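Local coordinates for protein putative metal-dependent phosphoesterase (Bifidobacterium adolescentis ATCC 15703, PDB 3E0F) that binds iron, zinc and AMP in a PHP-domain metal centre and is probably a metal-dependent phosphoesterase acting on nucleotides or nucleic acids, at residues V22-T27 against I47-T52. Numbering follows the deposited sequence.
Sequences VFSDGT and IADHDT. With ZN (zinc ion), chain B.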
# COMPACT_ATOMS: atom_id res chain seq x y z
N VAL A 22 2.96 8.54 -7.53
CA VAL A 22 1.96 9.59 -7.75
C VAL A 22 0.59 9.07 -8.13
O VAL A 22 -0.38 9.81 -8.03
CB VAL A 22 2.38 10.57 -8.87
CG1 VAL A 22 3.43 11.52 -8.36
CG2 VAL A 22 2.82 9.81 -10.14
N PHE A 23 0.52 7.84 -8.61
CA PHE A 23 -0.78 7.21 -8.88
C PHE A 23 -1.60 6.84 -7.64
O PHE A 23 -2.73 6.37 -7.77
CB PHE A 23 -0.58 6.00 -9.76
CG PHE A 23 -0.28 6.36 -11.17
CD1 PHE A 23 -1.30 6.78 -12.03
CD2 PHE A 23 1.02 6.29 -11.65
CE1 PHE A 23 -1.03 7.11 -13.33
CE2 PHE A 23 1.30 6.62 -12.95
CZ PHE A 23 0.26 7.04 -13.81
N SER A 24 -1.01 7.01 -6.45
CA SER A 24 -1.74 7.05 -5.19
C SER A 24 -1.13 8.19 -4.36
O SER A 24 -1.28 9.35 -4.74
CB SER A 24 -1.78 5.68 -4.47
OG SER A 24 -0.49 5.14 -4.18
N ASP A 25 -0.41 7.89 -3.28
CA ASP A 25 0.04 8.93 -2.35
C ASP A 25 1.54 9.06 -2.22
O ASP A 25 2.02 9.69 -1.27
CB ASP A 25 -0.56 8.71 -0.97
CG ASP A 25 -0.25 7.33 -0.40
OD1 ASP A 25 0.36 6.50 -1.09
OD2 ASP A 25 -0.67 7.07 0.75
N GLY A 26 2.29 8.50 -3.16
CA GLY A 26 3.73 8.75 -3.24
C GLY A 26 3.99 10.03 -4.00
O GLY A 26 3.09 10.60 -4.58
N THR A 27 5.24 10.51 -3.99
CA THR A 27 5.56 11.79 -4.62
C THR A 27 6.28 11.65 -5.96
O THR A 27 6.47 12.65 -6.63
CB THR A 27 6.40 12.69 -3.70
OG1 THR A 27 7.67 12.07 -3.45
CG2 THR A 27 5.66 12.96 -2.39
N ILE A 47 5.59 -2.01 -7.63
CA ILE A 47 4.66 -0.90 -7.47
C ILE A 47 3.48 -1.43 -6.60
O ILE A 47 3.07 -2.58 -6.75
CB ILE A 47 4.27 -0.29 -8.86
CG1 ILE A 47 3.47 1.00 -8.67
CG2 ILE A 47 3.54 -1.32 -9.75
CD1 ILE A 47 3.39 1.90 -9.89
N ALA A 48 3.04 -0.64 -5.63
CA ALA A 48 2.01 -1.09 -4.65
C ALA A 48 1.06 0.05 -4.27
O ALA A 48 0.83 0.34 -3.09
CB ALA A 48 2.67 -1.71 -3.39
N ASP A 49 0.49 0.69 -5.29
CA ASP A 49 -0.33 1.87 -5.07
C ASP A 49 -1.68 1.45 -4.53
O ASP A 49 -2.14 0.37 -4.81
CB ASP A 49 -0.50 2.71 -6.37
CG ASP A 49 0.77 3.52 -6.72
OD1 ASP A 49 1.32 4.20 -5.81
OD2 ASP A 49 1.20 3.50 -7.89
N HIS A 50 -2.28 2.33 -3.73
CA HIS A 50 -3.59 2.11 -3.16
C HIS A 50 -4.67 1.94 -4.19
O HIS A 50 -4.89 2.84 -5.00
CB HIS A 50 -4.01 3.25 -2.25
CG HIS A 50 -3.10 3.46 -1.10
ND1 HIS A 50 -3.06 2.60 -0.02
CD2 HIS A 50 -2.16 4.41 -0.86
CE1 HIS A 50 -2.16 3.03 0.85
NE2 HIS A 50 -1.60 4.12 0.36
N ASP A 51 -5.30 0.76 -4.15
CA ASP A 51 -6.57 0.46 -4.80
C ASP A 51 -6.56 0.79 -6.27
O ASP A 51 -7.52 1.33 -6.80
CB ASP A 51 -7.71 1.16 -4.05
CG ASP A 51 -7.72 0.79 -2.55
OD1 ASP A 51 -8.00 -0.37 -2.19
OD2 ASP A 51 -7.38 1.64 -1.71
N THR A 52 -5.46 0.46 -6.93
CA THR A 52 -5.29 0.80 -8.34
C THR A 52 -4.20 0.01 -9.02
O THR A 52 -3.24 -0.46 -8.39
CB THR A 52 -4.98 2.31 -8.57
OG1 THR A 52 -5.06 2.56 -9.97
CG2 THR A 52 -3.57 2.71 -8.08
ZN ZN B . 0.06 5.11 1.28
O HOH W 1 -5.66 5.37 -9.19
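With chi1 at 56°, the carboxylate of Asp25 stands between its own backbone N and carbonyl carbon; the His50 imidazole, its CG anti to the carbonyl carbon, reaches the same zinc ion. This is part of the metal centre of a PHP domain: the loop between strand 15-19 and helix 30-39 packs against strand 44-50 and the type II turn from Asp49 to Thr52. Zinc is held by Asp25 OD2 at 2.2 Å and His50 NE2 at 2.1 Å, with His263 as a further ligand. The carboxylate sits at the edge of the imidazole, the two planes 76° apart. Asp25 OD2 and His50 NE2 lie 3.1 Å from each other because both face the metal, not because they share a proton. A bound phosphate and an iron ion lie close to the His50 side chain, and His20, an iron ligand, is a neighbour as well.

Next to the zinc site, Ser24 OG donates to Asp49 OD1 over 2.6 Å, reaching the oxygen on its anti side and 33° out of the carboxylate plane. The same hydroxyl accepts a weak bond from His50 N, a weak link from the loop to the backbone of a zinc ligand. Thr21 OG1 bonds to Asp49 OD2, helping to fix the rotation of this buried carboxylate, while Phe23 CB packs against the same oxygen at 3.6 Å. Farther along, Thr52 OG1, already bonded to Ala54 N, shares a hydrogen bond of 3.0 Å with a water, which donates weakly to Phe23 O.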